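Local coordinates for protein polyporopepsin (Irpex lacteus, PDB 1WKR) that acts as a pepsin-like aspartic endopeptidase that clots milk and cleaves proteins with broad specificity, at residues L219-F225 against G294-S300. Residue numbers count along the deposited sequence, not the author numbering.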
loop_
_atom_site.group_PDB
_atom_site.type_symbol
_atom_site.label_atom_id
_atom_site.label_comp_id
_atom_site.label_asym_id
_atom_site.label_seq_id
_atom_site.Cartn_x
_atom_site.Cartn_y
_atom_site.Cartn_z
ATOM N N LEU A 219 2.151 -1.005 10.725
ATOM C CA LEU A 219 1.479 -1.742 11.783
ATOM C C LEU A 219 2.276 -2.951 12.199
ATOM O O LEU A 219 2.831 -3.692 11.362
ATOM C CB LEU A 219 0.079 -2.203 11.312
ATOM C CG LEU A 219 -0.920 -1.101 10.959
ATOM C CD1 LEU A 219 -2.242 -1.753 10.481
ATOM C CD2 LEU A 219 -1.157 -0.204 12.169
ATOM N N ILE A 220 2.320 -3.177 13.506
ATOM C CA ILE A 220 3.045 -4.334 14.070
ATOM C C ILE A 220 2.198 -5.061 15.067
ATOM O O ILE A 220 1.309 -4.472 15.708
ATOM C CB ILE A 220 4.431 -3.868 14.681
ATOM C CG1 ILE A 220 4.216 -2.842 15.823
ATOM C CG2 ILE A 220 5.283 -3.287 13.569
ATOM C CD1 ILE A 220 5.528 -2.380 16.456
ATOM N N ALA A 221 2.446 -6.350 15.194
ATOM C CA ALA A 221 1.677 -7.196 16.117
ATOM C C ALA A 221 1.595 -6.590 17.514
ATOM O O ALA A 221 2.505 -5.893 17.925
ATOM C CB ALA A 221 2.310 -8.590 16.207
ATOM N N SER A 222 0.516 -6.886 18.211
ATOM C CA SER A 222 0.252 -6.189 19.490
ATOM C C SER A 222 1.313 -6.322 20.515
ATOM O O SER A 222 1.584 -5.370 21.243
ATOM C CB SER A 222 -1.112 -6.738 20.045
ATOM O OG SER A 222 -2.154 -6.548 19.098
ATOM N N ASP A 223 1.934 -7.513 20.622
ATOM C CA ASP A 223 3.023 -7.667 21.544
ATOM C C ASP A 223 4.244 -6.863 21.182
ATOM O O ASP A 223 4.970 -6.319 22.041
ATOM C CB ASP A 223 3.382 -9.186 21.701
ATOM C CG ASP A 223 3.520 -9.937 20.396
ATOM O OD1 ASP A 223 2.700 -9.829 19.469
ATOM O OD2 ASP A 223 4.501 -10.715 20.216
ATOM N N ALA A 224 4.508 -6.675 19.859
ATOM C CA ALA A 224 5.575 -5.807 19.385
ATOM C C ALA A 224 5.235 -4.345 19.593
ATOM O O ALA A 224 6.112 -3.558 19.991
ATOM C CB ALA A 224 5.757 -6.084 17.889
ATOM N N PHE A 225 3.967 -3.967 19.402
ATOM C CA PHE A 225 3.537 -2.595 19.679
ATOM C C PHE A 225 3.720 -2.249 21.111
ATOM O O PHE A 225 4.178 -1.143 21.454
ATOM C CB PHE A 225 2.037 -2.462 19.292
ATOM C CG PHE A 225 1.534 -1.061 19.361
ATOM C CD1 PHE A 225 1.910 -0.101 18.436
ATOM C CD2 PHE A 225 0.642 -0.722 20.394
ATOM C CE1 PHE A 225 1.409 1.165 18.498
ATOM C CE2 PHE A 225 0.167 0.584 20.431
ATOM C CZ PHE A 225 0.507 1.526 19.475
ATOM N N GLY A 294 1.774 1.729 14.423
ATOM C CA GLY A 294 0.507 1.365 15.064
ATOM C C GLY A 294 0.359 -0.067 15.374
ATOM O O GLY A 294 1.221 -0.883 14.992
ATOM N N ASP A 295 -0.726 -0.412 16.023
ATOM C CA ASP A 295 -1.021 -1.760 16.461
ATOM C C ASP A 295 -1.788 -2.463 15.388
ATOM O O ASP A 295 -2.894 -2.018 14.991
ATOM C CB ASP A 295 -1.819 -1.698 17.781
ATOM C CG ASP A 295 -1.864 -3.028 18.524
ATOM O OD1 ASP A 295 -1.843 -4.090 17.911
ATOM O OD2 ASP A 295 -1.836 -3.022 19.805
ATOM N N LEU A 296 -1.291 -3.606 14.880
ATOM C CA LEU A 296 -2.016 -4.422 13.923
ATOM C C LEU A 296 -3.350 -4.963 14.487
ATOM O O LEU A 296 -4.226 -5.292 13.708
ATOM C CB LEU A 296 -1.095 -5.576 13.503
ATOM C CG LEU A 296 -1.615 -6.551 12.463
ATOM C CD1 LEU A 296 -1.998 -5.855 11.143
ATOM C CD2 LEU A 296 -0.581 -7.641 12.224
ATOM N N GLY A 297 -3.404 -5.147 15.807
ATOM C CA GLY A 297 -4.650 -5.637 16.382
ATOM C C GLY A 297 -4.704 -7.115 16.516
ATOM O O GLY A 297 -5.808 -7.691 16.761
ATOM N N SER A 298 -3.582 -7.787 16.407
ATOM C CA SER A 298 -3.414 -9.235 16.570
ATOM C C SER A 298 -2.018 -9.521 17.098
ATOM O O SER A 298 -1.093 -8.738 16.792
ATOM C CB SER A 298 -3.691 -10.015 15.253
ATOM O OG SER A 298 -2.929 -9.485 14.213
ATOM N N ASP A 299 -1.827 -10.610 17.830
ATOM C CA ASP A 299 -0.568 -10.962 18.382
ATOM C C ASP A 299 0.295 -11.655 17.333
ATOM O O ASP A 299 -0.205 -12.234 16.350
ATOM C CB ASP A 299 -0.746 -11.962 19.527
ATOM C CG ASP A 299 -1.409 -11.325 20.722
ATOM O OD1 ASP A 299 -1.371 -10.144 20.929
ATOM O OD2 ASP A 299 -1.917 -12.123 21.565
ATOM N N SER A 300 1.596 -11.604 17.546
ATOM C CA SER A 300 2.523 -12.324 16.651
ATOM C C SER A 300 2.313 -13.817 16.710
ATOM O O SER A 300 1.780 -14.333 17.703
ATOM C CB SER A 300 3.989 -11.957 17.057
ATOM O OG SER A 300 4.302 -12.471 18.316
HETATM O O HOH W 1 -0.482 -3.824 22.066
#
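In the C-terminal lobe of this pepsin-type fold, two strand ends run parallel, L219 beside G294 and I220 beside D295, then part into a helix and a loop. The hydrogen bond from I220 N to G294 O (2.9 Å, 162°) joins them. G294 lies 4.6 Å from L219, CA to CA; a CB on it would stand 2.9 Å from L219 CD2, a clash, so the missing side chain makes room for this leucine. The L219 side chain is about 8 Å from that of catalytic D212 and also packs on an apolar side chain of bound pepstatin. D295 CB sits over the face of the F225 ring (3.8 Å from the centroid, 16° off the normal). D295 OD1 accepts from S222 OG (2.7 Å); D295 OD1 also accepts from G297 N (2.8 Å), closing an Asx turn. L296 N donates to I220 O (2.9 Å, 179°), extending the parallel pairing. G297 has phi/psi 93°/15°, where a CB would jam against the preceding carbonyl O; next to it S298 O accepts from S222 N (2.8 Å), just after N-cap A221. Beyond D299, S300 grips the D223 carboxylate twice: S300 N donates a hydrogen bond to D223 OD1 (2.8 Å, 168°), and S300 OG donates to D223 OD2 at 2.6 Å.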